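Local coordinates for peptidoglycan synthase activator LpoP (Pseudomonas aeruginosa, PDB 6W5Q), which probably activates a peptidoglycan synthase and so promotes bacterial cell-wall assembly, this chain being its globular C-terminal domain of tetratricopeptide-repeat helices, at residues A36-A41 / A56-A61; R47-L52 / P83-G88; Q67-A72 / A94-K99. All coordinates share one frame; numbering follows the deposited sequence.

In the fold
The three contacts tie together four successive helices of an all-helical tetratricopeptide-repeat domain, and their centres lie 13 to 14 Å apart. Interaction 1 joins helices 31-44 and 49-61, and interaction 3 joins helices 65-78 and 83-99; along the chain, interaction 1 closes before interaction 3 opens, and interaction 2 crosses both. It pairs the start of helix 49-61 with the start of helix 83-99, on the opposite side of the chain's centre from interaction 1. Direct packing connects them: V51 meets A41, A68 rests against A56 and L60, and V71 touches L52. Neighbour-to-neighbour and next-but-one contacts thus combine to stack the helices into one compact scaffold.

Interaction 1: A36-A41 / A56-A61; sequences ASLERA and AQVRLA. With SO4 (sulfate ion), chain I.
E39 and R59 reach out from neighbouring helices and meet through a salt bridge with a single hydrogen bond. NH2 of R59 donates to OE1 of E39 over 2.6 Å, at a bent N-H...O angle of 137°. The oxygen receives it on its anti lone pair and lies at the guanidinium edge, close to that group's plane. With the bond on the anti side, OE2 points away and the pairing is one-pronged; the two planes are also inclined by 41°. Neither CB points straight across the gap; a bend at chi2 in each chain, -84° in E39, brings the charged ends together, and the two side chains cross at about a right angle.

Beside the bridge, the contact becomes apolar. L38 and V58 both start out toward the facing helix, and a single methyl from each closes the gap, CD1 of L38 standing 3.9 Å from CG2 of V58. With the CA atoms of this pair 9.1 Å apart, the helices touch here through side chains and not backbone.

A second shell holds these groups in place. L38 is also backed by L19 and A22 of helix 13-28, while R59 lies against Q67 and A68 of helix 65-78. On another face of helix 31-44, the extended chain of R40 carries its guanidinium to a sulfate, probably from the crystallisation liquor: NE and NH2 of R40 both donate hydrogen bonds to sulfate O4, at 2.8 and 3.0 Å. R43 binds the same ion through NH2. The roughly antiparallel run of 36-41 and 56-61, with a buried leucine-valine contact flanked by a salt bridge, is the helix pairing on which tetratricopeptide-repeat folds are built.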
loop_
_atom_site.group_PDB
_atom_site.type_symbol
_atom_site.label_atom_id
_atom_site.label_comp_id
_atom_site.label_asym_id
_atom_site.label_seq_id
_atom_site.Cartn_x
_atom_site.Cartn_y
_atom_site.Cartn_z
ATOM N N ALA A 36 7.151 6.123 -8.762
ATOM C CA ALA A 36 6.733 6.913 -9.916
ATOM C C ALA A 36 5.751 6.138 -10.791
ATOM O O ALA A 36 4.742 6.695 -11.242
ATOM C CB ALA A 36 7.948 7.341 -10.734
ATOM N N SER A 37 6.020 4.843 -11.023
ATOM C CA SER A 37 5.105 4.025 -11.822
ATOM C C SER A 37 3.754 3.873 -11.140
ATOM O O SER A 37 2.713 3.822 -11.808
ATOM C CB SER A 37 5.693 2.635 -12.078
ATOM O OG SER A 37 6.888 2.689 -12.820
ATOM N N LEU A 38 3.746 3.772 -9.811
ATOM C CA LEU A 38 2.472 3.659 -9.119
ATOM C C LEU A 38 1.734 4.999 -9.085
ATOM O O LEU A 38 0.498 5.023 -9.119
ATOM C CB LEU A 38 2.710 3.083 -7.712
ATOM C CG LEU A 38 3.226 1.622 -7.797
ATOM C CD1 LEU A 38 3.726 1.053 -6.483
ATOM C CD2 LEU A 38 2.157 0.668 -8.390
ATOM N N GLU A 39 2.453 6.121 -9.042
ATOM C CA GLU A 39 1.752 7.399 -9.135
ATOM C C GLU A 39 1.187 7.608 -10.536
ATOM O O GLU A 39 0.183 8.304 -10.703
ATOM C CB GLU A 39 2.677 8.562 -8.749
ATOM C CG GLU A 39 3.346 8.429 -7.397
ATOM C CD GLU A 39 2.469 8.897 -6.250
ATOM O OE1 GLU A 39 2.938 8.847 -5.096
ATOM O OE2 GLU A 39 1.314 9.315 -6.500
ATOM N N ARG A 40 1.802 7.000 -11.549
ATOM C CA ARG A 40 1.215 7.051 -12.884
ATOM C C ARG A 40 -0.020 6.160 -12.948
ATOM O O ARG A 40 -1.016 6.510 -13.592
ATOM C CB ARG A 40 2.276 6.659 -13.931
ATOM C CG ARG A 40 1.837 6.794 -15.411
ATOM C CD ARG A 40 3.003 6.507 -16.385
ATOM N NE ARG A 40 2.822 7.071 -17.731
ATOM C CZ ARG A 40 2.678 6.346 -18.849
ATOM N NH1 ARG A 40 2.683 5.017 -18.791
ATOM N NH2 ARG A 40 2.525 6.945 -20.036
ATOM N N ALA A 41 0.012 5.019 -12.252
ATOM C CA ALA A 41 -1.159 4.149 -12.168
ATOM C C ALA A 41 -2.381 4.887 -11.614
ATOM O O ALA A 41 -3.517 4.632 -12.042
ATOM C CB ALA A 41 -0.824 2.931 -11.302
ATOM N N ALA A 56 1.783 2.004 -0.908
ATOM C CA ALA A 56 2.138 2.042 0.508
ATOM C C ALA A 56 3.299 1.104 0.795
ATOM O O ALA A 56 4.164 1.407 1.619
ATOM C CB ALA A 56 0.920 1.676 1.365
ATOM N N GLN A 57 3.345 -0.035 0.105
ATOM C CA GLN A 57 4.435 -0.972 0.318
ATOM C C GLN A 57 5.779 -0.371 -0.076
ATOM O O GLN A 57 6.764 -0.461 0.676
ATOM C CB GLN A 57 4.172 -2.245 -0.465
ATOM C CG GLN A 57 3.398 -3.269 0.307
ATOM C CD GLN A 57 3.717 -4.653 -0.186
ATOM O OE1 GLN A 57 2.903 -5.284 -0.861
ATOM N NE2 GLN A 57 4.920 -5.136 0.134
ATOM N N VAL A 58 5.838 0.239 -1.262
ATOM C CA VAL A 58 7.080 0.827 -1.754
ATOM C C VAL A 58 7.550 1.939 -0.828
ATOM O O VAL A 58 8.743 2.034 -0.511
ATOM C CB VAL A 58 6.883 1.328 -3.196
ATOM C CG1 VAL A 58 8.107 2.096 -3.684
ATOM C CG2 VAL A 58 6.604 0.147 -4.087
ATOM N N ARG A 59 6.628 2.808 -0.393
ATOM C CA ARG A 59 7.006 3.876 0.532
ATOM C C ARG A 59 7.492 3.297 1.842
ATOM O O ARG A 59 8.468 3.784 2.425
ATOM C CB ARG A 59 5.831 4.808 0.808
ATOM C CG ARG A 59 5.210 5.429 -0.430
ATOM C CD ARG A 59 5.373 6.926 -0.434
ATOM N NE ARG A 59 4.910 7.564 -1.672
ATOM C CZ ARG A 59 5.693 8.099 -2.609
ATOM N NH1 ARG A 59 7.024 8.103 -2.467
ATOM N NH2 ARG A 59 5.131 8.653 -3.674
ATOM N N LEU A 60 6.795 2.278 2.345
ATOM C CA LEU A 60 7.249 1.642 3.569
ATOM C C LEU A 60 8.639 1.053 3.369
ATOM O O LEU A 60 9.511 1.176 4.239
ATOM C CB LEU A 60 6.251 0.570 3.998
ATOM C CG LEU A 60 6.551 -0.092 5.340
ATOM C CD1 LEU A 60 6.679 0.944 6.443
ATOM C CD2 LEU A 60 5.456 -1.079 5.647
ATOM N N ALA A 61 8.878 0.444 2.206
ATOM C CA ALA A 61 10.188 -0.128 1.957
ATOM C C ALA A 61 11.259 0.953 1.832
ATOM O O ALA A 61 12.422 0.693 2.133
ATOM C CB ALA A 61 10.143 -1.015 0.714
HETATM S S SO4 I . 2.903 10.492 -19.261
HETATM O O1 SO4 I . 4.141 10.423 -18.480
HETATM O O2 SO4 I . 2.275 11.802 -19.185
HETATM O O3 SO4 I . 3.162 10.162 -20.663
HETATM O O4 SO4 I . 1.956 9.529 -18.722
#

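Interaction 2: R47-L52 / P83-G88; sequences REPQVL and PALQAG
A chi1 of -176° carries CG of L85 toward the facing helix, and the turn at chi2 then points CD2 between P49 and Q50. CD2 of L85 does all the touching from its side: it lies 3.7 Å from CG of Q50 and 3.8 Å from CB of P49, with CG of the proline ring 3.9 Å away. The leucine crosses the proline at about a right angle. Q50 offers its aliphatic CG, and a bend at chi2 of -105° turns the amide off the line of its chain, leaving a wholly apolar meeting.

P49 occupies the first turn of its helix, and E48 just before it acts as N-cap. OE1 of E48 accepts from the backbone N of Q50 over 2.9 Å, nearly straight at 165° and on the anti lone pair. The cap thereby fixes the backbone that presents P49 and Q50 to L85. A long, weak ion pair also links E48 to R82, the residue before helix 83-99.

The helical residues 49-52 and segment 83-88 run nearly parallel, as befits helices two apart in the stack. Helix 65-78 lies between them in sequence, taking L52 against V71, R74 and Y78 and Q86 against L76, while V51 faces V15 and L19 of helix 13-28 and A41 of helix 31-44.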
loop_
_atom_site.group_PDB
_atom_site.type_symbol
_atom_site.label_atom_id
_atom_site.label_comp_id
_atom_site.label_asym_id
_atom_site.label_seq_id
_atom_site.Cartn_x
_atom_site.Cartn_y
_atom_site.Cartn_z
ATOM N N ARG A 47 -8.820 5.462 -7.625
ATOM C CA ARG A 47 -9.615 4.894 -6.539
ATOM C C ARG A 47 -9.353 3.397 -6.386
ATOM O O ARG A 47 -10.130 2.696 -5.731
ATOM C CB ARG A 47 -11.107 5.178 -6.793
ATOM C CG ARG A 47 -12.090 4.884 -5.650
ATOM C CD ARG A 47 -13.152 3.845 -6.066
ATOM N NE ARG A 47 -14.064 3.478 -4.975
ATOM C CZ ARG A 47 -14.069 2.302 -4.345
ATOM N NH1 ARG A 47 -14.940 2.069 -3.369
ATOM N NH2 ARG A 47 -13.211 1.352 -4.696
ATOM N N GLU A 48 -8.274 2.883 -6.990
ATOM C CA GLU A 48 -7.982 1.458 -6.945
ATOM C C GLU A 48 -7.208 1.136 -5.665
ATOM O O GLU A 48 -6.040 1.537 -5.548
ATOM C CB GLU A 48 -7.200 1.025 -8.182
ATOM C CG GLU A 48 -6.720 -0.438 -8.195
ATOM C CD GLU A 48 -7.812 -1.467 -7.902
ATOM O OE1 GLU A 48 -7.870 -1.977 -6.756
ATOM O OE2 GLU A 48 -8.600 -1.782 -8.820
ATOM N N PRO A 49 -7.802 0.437 -4.702
ATOM C CA PRO A 49 -7.051 0.126 -3.471
ATOM C C PRO A 49 -5.830 -0.745 -3.720
ATOM O O PRO A 49 -4.839 -0.632 -2.985
ATOM C CB PRO A 49 -8.086 -0.576 -2.588
ATOM C CG PRO A 49 -9.236 -0.930 -3.503
ATOM C CD PRO A 49 -9.208 0.025 -4.646
ATOM N N GLN A 50 -5.854 -1.598 -4.745
ATOM C CA GLN A 50 -4.682 -2.424 -5.010
ATOM C C GLN A 50 -3.499 -1.575 -5.458
ATOM O O GLN A 50 -2.348 -1.887 -5.126
ATOM C CB GLN A 50 -5.016 -3.504 -6.042
ATOM C CG GLN A 50 -5.762 -4.710 -5.444
ATOM C CD GLN A 50 -4.871 -5.931 -5.281
ATOM O OE1 GLN A 50 -3.680 -5.801 -4.990
ATOM N NE2 GLN A 50 -5.441 -7.127 -5.472
ATOM N N VAL A 51 -3.753 -0.482 -6.168
ATOM C CA VAL A 51 -2.670 0.438 -6.490
ATOM C C VAL A 51 -2.113 1.047 -5.216
ATOM O O VAL A 51 -0.892 1.094 -5.010
ATOM C CB VAL A 51 -3.152 1.524 -7.466
ATOM C CG1 VAL A 51 -2.071 2.584 -7.639
ATOM C CG2 VAL A 51 -3.492 0.913 -8.791
ATOM N N LEU A 52 -3.005 1.514 -4.338
ATOM C CA LEU A 52 -2.585 2.148 -3.087
ATOM C C LEU A 52 -1.844 1.164 -2.192
ATOM O O LEU A 52 -0.852 1.523 -1.540
ATOM C CB LEU A 52 -3.813 2.736 -2.379
ATOM C CG LEU A 52 -4.407 3.856 -3.243
ATOM C CD1 LEU A 52 -5.698 4.396 -2.724
ATOM C CD2 LEU A 52 -3.410 4.990 -3.407
ATOM N N PRO A 83 -12.140 -8.265 1.804
ATOM C CA PRO A 83 -11.547 -8.534 3.127
ATOM C C PRO A 83 -10.080 -8.914 3.090
ATOM O O PRO A 83 -9.312 -8.472 3.956
ATOM C CB PRO A 83 -12.407 -9.686 3.673
ATOM C CG PRO A 83 -13.644 -9.710 2.808
ATOM C CD PRO A 83 -13.211 -9.215 1.467
ATOM N N ALA A 84 -9.670 -9.743 2.129
ATOM C CA ALA A 84 -8.259 -10.091 2.005
ATOM C C ALA A 84 -7.407 -8.845 1.834
ATOM O O ALA A 84 -6.321 -8.740 2.412
ATOM C CB ALA A 84 -8.055 -11.043 0.827
ATOM N N LEU A 85 -7.901 -7.878 1.062
ATOM C CA LEU A 85 -7.140 -6.664 0.792
ATOM C C LEU A 85 -7.118 -5.748 2.007
ATOM O O LEU A 85 -6.098 -5.115 2.300
ATOM C CB LEU A 85 -7.738 -5.950 -0.419
ATOM C CG LEU A 85 -7.033 -4.693 -0.935
ATOM C CD1 LEU A 85 -5.536 -4.890 -1.015
ATOM C CD2 LEU A 85 -7.583 -4.309 -2.302
ATOM N N GLN A 86 -8.239 -5.659 2.724
ATOM C CA GLN A 86 -8.278 -4.852 3.935
ATOM C C GLN A 86 -7.340 -5.415 4.990
ATOM O O GLN A 86 -6.645 -4.655 5.672
ATOM C CB GLN A 86 -9.699 -4.792 4.470
ATOM C CG GLN A 86 -10.709 -4.360 3.440
ATOM C CD GLN A 86 -12.126 -4.495 3.940
ATOM O OE1 GLN A 86 -13.021 -4.930 3.213
ATOM N NE2 GLN A 86 -12.341 -4.110 5.184
ATOM N N ALA A 87 -7.330 -6.744 5.146
ATOM C CA ALA A 87 -6.360 -7.397 6.024
ATOM C C ALA A 87 -4.937 -7.015 5.634
ATOM O O ALA A 87 -4.121 -6.642 6.488
ATOM C CB ALA A 87 -6.541 -8.921 5.975
ATOM N N GLY A 88 -4.622 -7.096 4.342
ATOM C CA GLY A 88 -3.302 -6.683 3.890
ATOM C C GLY A 88 -2.987 -5.242 4.244
ATOM O O GLY A 88 -1.906 -4.936 4.756
#

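Interaction 3: Q67-A72 / A94-K99; sequences QAEQVA and AQAREK
A96 packs its CB against CB of E69 at 3.8 Å, in a close approach of antiparallel helices of the kind expected in a tetratricopeptide-repeat fold. The CA atoms of the two residues are 5.6 Å apart, a spacing that the single methyl of alanine makes possible. A68, one residue earlier, is buried beside them and packs on L60 of helix 49-61.

Next to this tight apolar spot lies a charge cluster in which E69 is buried and R97 partly exposed. E69 runs out extended, with chi1 at -172°, while R97 folds back through bends at chi2 and chi3 until NH1 sits across the mouth of the carboxylate. NH1 of R97 bonds to OE1 and OE2 of E69 at 2.9 Å each, on their syn sides but somewhat out of the carboxylate plane. The bond to OE2 is the straighter, at 157° against 131°. Carboxylate and guanidinium stand almost perpendicular, and a single nitrogen serves both oxygens in place of a flat two-nitrogen pairing. Each group has further partners: R73 forms a salt bridge with OE2 of E69, Q100 gives NE2 to OE1, and D102 pairs with NE of R97. Such surroundings would be expected to favour the ionised carboxylate.

The outer faces contrast with this. Q67 and Q70 on one helix and E98 and K99 on the other are exposed and make no contact across the pair; E98 instead turns to R110 of helix 103-114. Back inside the cluster, the fold of the arginine chain also lays CD of R97 against the carboxylate, 3.1 Å from OE2 of E69.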
loop_
_atom_site.group_PDB
_atom_site.type_symbol
_atom_site.label_atom_id
_atom_site.label_comp_id
_atom_site.label_asym_id
_atom_site.label_seq_id
_atom_site.Cartn_x
_atom_site.Cartn_y
_atom_site.Cartn_z
ATOM N N GLN A 67 4.289 8.368 5.623
ATOM C CA GLN A 67 3.707 8.468 4.282
ATOM C C GLN A 67 2.934 7.210 3.918
ATOM O O GLN A 67 1.779 7.284 3.478
ATOM C CB GLN A 67 4.806 8.706 3.245
ATOM C CG GLN A 67 5.201 10.129 3.131
ATOM C CD GLN A 67 6.302 10.329 2.121
ATOM O OE1 GLN A 67 6.180 9.937 0.949
ATOM N NE2 GLN A 67 7.409 10.872 2.575
ATOM N N ALA A 68 3.584 6.042 4.054
ATOM C CA ALA A 68 2.958 4.761 3.732
ATOM C C ALA A 68 1.656 4.576 4.473
ATOM O O ALA A 68 0.693 4.016 3.932
ATOM C CB ALA A 68 3.894 3.601 4.098
ATOM N N GLU A 69 1.625 5.006 5.737
ATOM C CA GLU A 69 0.448 4.790 6.560
ATOM C C GLU A 69 -0.760 5.500 5.960
ATOM O O GLU A 69 -1.854 4.924 5.875
ATOM C CB GLU A 69 0.740 5.279 7.982
ATOM C CG GLU A 69 -0.334 4.946 8.992
ATOM C CD GLU A 69 -0.161 5.720 10.292
ATOM O OE1 GLU A 69 0.919 6.321 10.514
ATOM O OE2 GLU A 69 -1.111 5.734 11.093
ATOM N N GLN A 70 -0.571 6.740 5.502
ATOM C CA GLN A 70 -1.696 7.513 4.973
ATOM C C GLN A 70 -2.170 6.975 3.633
ATOM O O GLN A 70 -3.375 6.959 3.352
ATOM C CB GLN A 70 -1.311 8.989 4.855
ATOM C CG GLN A 70 -0.870 9.568 6.164
ATOM C CD GLN A 70 -1.942 9.475 7.241
ATOM O OE1 GLN A 70 -1.612 9.316 8.413
ATOM N NE2 GLN A 70 -3.209 9.642 6.866
ATOM N N VAL A 71 -1.245 6.526 2.793
ATOM C CA VAL A 71 -1.643 5.890 1.539
ATOM C C VAL A 71 -2.431 4.624 1.822
ATOM O O VAL A 71 -3.496 4.394 1.235
ATOM C CB VAL A 71 -0.413 5.589 0.669
ATOM C CG1 VAL A 71 -0.833 4.835 -0.607
ATOM C CG2 VAL A 71 0.329 6.876 0.364
ATOM N N ALA A 72 -1.923 3.787 2.730
ATOM C CA ALA A 72 -2.627 2.551 3.065
ATOM C C ALA A 72 -3.980 2.839 3.709
ATOM O O ALA A 72 -4.967 2.127 3.458
ATOM C CB ALA A 72 -1.768 1.689 3.990
ATOM N N ALA A 94 -0.047 -1.454 10.488
ATOM C CA ALA A 94 0.648 -1.912 11.686
ATOM C C ALA A 94 2.151 -1.744 11.538
ATOM O O ALA A 94 2.836 -1.274 12.453
ATOM C CB ALA A 94 0.310 -3.381 11.960
ATOM N N GLN A 95 2.684 -2.140 10.383
ATOM C CA GLN A 95 4.125 -2.073 10.180
ATOM C C GLN A 95 4.598 -0.641 10.106
ATOM O O GLN A 95 5.696 -0.326 10.574
ATOM C CB GLN A 95 4.504 -2.834 8.919
ATOM C CG GLN A 95 4.148 -4.288 8.989
ATOM C CD GLN A 95 4.698 -5.042 7.827
ATOM O OE1 GLN A 95 4.370 -6.218 7.620
ATOM N NE2 GLN A 95 5.541 -4.376 7.038
ATOM N N ALA A 96 3.766 0.241 9.549
ATOM C CA ALA A 96 4.101 1.661 9.507
ATOM C C ALA A 96 4.042 2.301 10.898
ATOM O O ALA A 96 4.840 3.194 11.204
ATOM C CB ALA A 96 3.159 2.378 8.537
ATOM N N ARG A 97 3.083 1.893 11.747
ATOM C CA ARG A 97 3.068 2.415 13.118
ATOM C C ARG A 97 4.299 1.957 13.879
ATOM O O ARG A 97 4.930 2.752 14.584
ATOM C CB ARG A 97 1.809 1.972 13.872
ATOM C CG ARG A 97 0.499 2.385 13.213
ATOM C CD ARG A 97 0.419 3.878 13.068
ATOM N NE ARG A 97 0.897 4.577 14.247
ATOM C CZ ARG A 97 0.945 5.899 14.351
ATOM N NH1 ARG A 97 0.547 6.654 13.342
ATOM N NH2 ARG A 97 1.391 6.467 15.464
ATOM N N GLU A 98 4.634 0.667 13.753
ATOM C CA GLU A 98 5.820 0.094 14.388
ATOM C C GLU A 98 7.078 0.896 14.072
ATOM O O GLU A 98 7.877 1.209 14.962
ATOM C CB GLU A 98 6.004 -1.355 13.916
ATOM C CG GLU A 98 5.188 -2.361 14.673
ATOM C CD GLU A 98 5.361 -3.786 14.167
ATOM O OE1 GLU A 98 5.650 -3.984 12.959
ATOM O OE2 GLU A 98 5.194 -4.713 14.986
ATOM N N LYS A 99 7.289 1.207 12.790
ATOM C CA LYS A 99 8.514 1.883 12.401
ATOM C C LYS A 99 8.517 3.327 12.860
ATOM O O LYS A 99 9.585 3.947 12.897
ATOM C CB LYS A 99 8.704 1.784 10.883
ATOM C CG LYS A 99 8.883 0.344 10.412
ATOM C CD LYS A 99 9.251 0.277 8.950
ATOM C CE LYS A 99 9.566 -1.144 8.518
ATOM N NZ LYS A 99 10.182 -1.139 7.158
#